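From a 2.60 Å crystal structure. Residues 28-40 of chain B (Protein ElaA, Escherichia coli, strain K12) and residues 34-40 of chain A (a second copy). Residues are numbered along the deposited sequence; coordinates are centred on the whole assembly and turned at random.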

# COMPACT_ATOMS: atom_id res chain seq x y z
N PHE B 28 7.30 4.63 5.80
CA PHE B 28 8.25 3.53 5.92
C PHE B 28 8.84 3.20 4.56
O PHE B 28 9.93 2.62 4.50
CB PHE B 28 7.60 2.27 6.50
CG PHE B 28 7.12 2.44 7.91
CD1 PHE B 28 7.99 2.85 8.92
CD2 PHE B 28 5.81 2.17 8.24
CE1 PHE B 28 7.55 3.00 10.22
CE2 PHE B 28 5.37 2.31 9.54
CZ PHE B 28 6.24 2.73 10.53
N VAL B 29 8.17 3.54 3.47
CA VAL B 29 8.70 3.30 2.13
C VAL B 29 9.35 4.55 1.55
O VAL B 29 10.53 4.53 1.19
CB VAL B 29 7.59 2.77 1.20
CG1 VAL B 29 8.09 2.68 -0.23
CG2 VAL B 29 7.10 1.41 1.68
N VAL B 30 8.60 5.65 1.48
CA VAL B 30 9.03 6.85 0.78
C VAL B 30 10.04 7.71 1.53
O VAL B 30 11.13 8.01 1.02
CB VAL B 30 7.82 7.74 0.45
CG1 VAL B 30 8.25 8.97 -0.31
CG2 VAL B 30 6.80 6.95 -0.35
N GLU B 31 9.68 8.11 2.75
CA GLU B 31 10.47 9.09 3.49
C GLU B 31 11.66 8.37 4.12
O GLU B 31 12.75 8.95 4.24
CB GLU B 31 9.62 9.79 4.55
CG GLU B 31 10.31 10.07 5.88
CD GLU B 31 9.34 10.57 6.93
OE1 GLU B 31 9.76 11.34 7.81
OE2 GLU B 31 8.15 10.20 6.86
N GLN B 32 11.48 7.12 4.53
CA GLN B 32 12.56 6.35 5.12
C GLN B 32 13.39 5.61 4.08
O GLN B 32 14.27 4.82 4.45
CB GLN B 32 12.01 5.37 6.17
CG GLN B 32 12.03 5.97 7.57
CD GLN B 32 11.21 5.19 8.58
OE1 GLN B 32 11.03 3.98 8.46
NE2 GLN B 32 10.71 5.89 9.59
N ASN B 33 13.13 5.84 2.78
CA ASN B 33 14.02 5.40 1.70
C ASN B 33 14.28 3.90 1.78
O ASN B 33 15.43 3.44 1.79
CB ASN B 33 15.33 6.20 1.74
CG ASN B 33 16.19 5.98 0.51
OD1 ASN B 33 15.71 6.06 -0.62
ND2 ASN B 33 17.47 5.70 0.73
N CYS B 34 13.20 3.12 1.83
CA CYS B 34 13.30 1.68 2.08
C CYS B 34 12.32 0.92 1.19
O CYS B 34 11.17 0.66 1.58
CB CYS B 34 13.05 1.36 3.55
SG CYS B 34 13.13 -0.39 3.97
N PRO B 35 12.75 0.54 -0.03
CA PRO B 35 11.86 -0.23 -0.91
C PRO B 35 11.72 -1.57 -0.20
O PRO B 35 12.70 -2.32 -0.08
CB PRO B 35 12.60 -0.23 -2.25
CG PRO B 35 14.04 -0.00 -1.89
CD PRO B 35 14.03 0.88 -0.68
N TYR B 36 10.51 -1.89 0.26
CA TYR B 36 10.25 -3.14 0.96
C TYR B 36 8.76 -3.41 0.78
O TYR B 36 8.02 -2.60 0.21
CB TYR B 36 10.67 -3.24 2.43
CG TYR B 36 9.66 -2.72 3.43
CD1 TYR B 36 9.46 -1.35 3.60
CD2 TYR B 36 8.93 -3.59 4.23
CE1 TYR B 36 8.54 -0.87 4.52
CE2 TYR B 36 8.00 -3.12 5.15
CZ TYR B 36 7.81 -1.76 5.29
OH TYR B 36 6.90 -1.29 6.21
N GLN B 37 8.32 -4.57 1.26
CA GLN B 37 6.93 -5.01 1.12
C GLN B 37 6.14 -4.60 2.36
O GLN B 37 5.97 -5.36 3.31
CB GLN B 37 6.87 -6.52 0.89
CG GLN B 37 5.49 -7.05 0.54
CD GLN B 37 5.08 -6.70 -0.88
OE1 GLN B 37 5.85 -6.87 -1.83
NE2 GLN B 37 3.85 -6.21 -1.03
N ASP B 38 5.65 -3.36 2.34
CA ASP B 38 4.88 -2.85 3.47
C ASP B 38 3.55 -3.57 3.63
O ASP B 38 3.05 -3.72 4.75
CB ASP B 38 4.66 -1.35 3.32
CG ASP B 38 3.66 -0.81 4.33
OD1 ASP B 38 3.88 -1.01 5.54
OD2 ASP B 38 2.66 -0.19 3.91
N ILE B 39 2.97 -4.03 2.52
CA ILE B 39 1.65 -4.65 2.52
C ILE B 39 1.91 -6.16 2.49
O ILE B 39 2.07 -6.77 1.43
CB ILE B 39 0.81 -4.16 1.34
CG1 ILE B 39 0.57 -2.66 1.47
CG2 ILE B 39 -0.51 -4.89 1.28
CD1 ILE B 39 0.38 -1.95 0.15
N ASP B 40 1.94 -6.77 3.67
CA ASP B 40 2.45 -8.12 3.84
C ASP B 40 1.38 -9.16 4.13
O ASP B 40 1.71 -10.34 4.31
CB ASP B 40 3.49 -8.15 4.97
CG ASP B 40 2.96 -7.58 6.28
OD1 ASP B 40 1.74 -7.33 6.38
OD2 ASP B 40 3.77 -7.38 7.21
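Chain A 34-40: CPYQDID

Not one hydrogen bond crosses between these two stretches: a proline from each copy meets the other, and the contact is held by packing alone, with 361 Å² buried in all. Chain A contributes residues 34-40; chain B adds 28-33 before its own copy of that run. The two sides bury almost the same area through different residues. P35(A) is the most covered, with 95 Å² hidden, against 40 Å² on P35(B) and 65 Å² on V30(B).

Chain A is a kinked loop without helix or strand. Tight turns centre on P35(A) and Q37(A), with weak bonds from N of Y36(A) to O of C34(A) (3.0 Å) and from N of D38(A) to O of Y36(A) (3.3 Å). It lies against V29(B) and V30(B) of the helix and the turn that follows. The nearest backbone approach is 4.7 Å between the CA atoms of P35(B) and P35(A). From there the two 35-40 runs head the same general way but splay apart, with 10.8 Å already between the CA atoms of Y36(B) and Y36(A). Both proline CA-to-CB bonds point toward the opposing stretch, and CD of P35(B) lies 4.0 Å from CB of P35(A).

P35(A) also reaches the turn. Its CB sits 3.5 Å from O of V29(B), a carbonyl already bonded by N of C34(B) at 3.1 Å. Its CG lies 3.7 Å from OD1 of N33(B), whose CA-to-CB bond points away although the side chain's end comes nearer.

Further along chain A, CG2 of V30(B) is 3.5 Å from O of Y36(A) and 4.0 Å from CB of Q37(A); CG1 of V29(B) is 3.9 Å from O of Y36(A). These t-rotamer valines thus cover peptide backbone.

Four residues past each proline, CD1 of I39(B) meets CD1 of I39(A) at 4.3 Å, both chi1 in m and chi2 in t. The rule is economical: Pro on Pro, Ile on Ile, and valines laid against backbone.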

# COMPACT_ATOMS: atom_id res chain seq x y z
N CYS A 34 12.33 0.85 -6.34
CA CYS A 34 11.99 2.27 -6.28
C CYS A 34 11.14 2.69 -5.10
O CYS A 34 9.96 2.27 -5.01
CB CYS A 34 11.27 2.53 -7.60
SG CYS A 34 10.81 4.26 -7.85
N PRO A 35 11.64 3.47 -4.21
CA PRO A 35 10.89 3.87 -3.00
C PRO A 35 10.04 5.12 -3.25
O PRO A 35 10.35 6.23 -2.84
CB PRO A 35 11.99 4.11 -1.98
CG PRO A 35 13.22 4.51 -2.82
CD PRO A 35 12.93 4.17 -4.27
N TYR A 36 8.94 4.93 -3.96
CA TYR A 36 8.05 6.02 -4.33
C TYR A 36 6.67 5.79 -3.71
O TYR A 36 6.41 4.75 -3.09
CB TYR A 36 7.96 6.17 -5.85
CG TYR A 36 6.95 5.26 -6.52
CD1 TYR A 36 7.17 3.90 -6.62
CD2 TYR A 36 5.78 5.78 -7.06
CE1 TYR A 36 6.25 3.07 -7.23
CE2 TYR A 36 4.86 4.96 -7.68
CZ TYR A 36 5.09 3.61 -7.76
OH TYR A 36 4.17 2.79 -8.37
N GLN A 37 5.80 6.78 -3.88
CA GLN A 37 4.45 6.76 -3.31
C GLN A 37 3.50 6.14 -4.33
O GLN A 37 2.89 6.83 -5.14
CB GLN A 37 4.03 8.18 -2.92
CG GLN A 37 2.62 8.30 -2.37
CD GLN A 37 2.38 7.40 -1.18
OE1 GLN A 37 1.86 6.29 -1.31
NE2 GLN A 37 2.78 7.86 -0.00
N ASP A 38 3.39 4.81 -4.29
CA ASP A 38 2.48 4.12 -5.20
C ASP A 38 1.03 4.44 -4.86
O ASP A 38 0.20 4.66 -5.76
CB ASP A 38 2.72 2.61 -5.15
CG ASP A 38 1.63 1.82 -5.86
OD1 ASP A 38 1.63 1.79 -7.11
OD2 ASP A 38 0.78 1.23 -5.17
N ILE A 39 0.69 4.46 -3.58
CA ILE A 39 -0.65 4.77 -3.12
C ILE A 39 -0.69 6.29 -3.19
O ILE A 39 -0.29 6.99 -2.25
CB ILE A 39 -0.87 4.21 -1.70
CG1 ILE A 39 -0.35 2.77 -1.64
CG2 ILE A 39 -2.33 4.20 -1.35
CD1 ILE A 39 0.04 2.32 -0.26
N ASP A 40 -1.19 6.82 -4.31
CA ASP A 40 -0.95 8.20 -4.72
C ASP A 40 -2.24 9.02 -4.71
O ASP A 40 -2.22 10.18 -5.12
CB ASP A 40 -0.27 8.32 -6.08
CG ASP A 40 -1.16 7.86 -7.23
OD1 ASP A 40 -2.15 7.15 -6.97
OD2 ASP A 40 -0.86 8.21 -8.39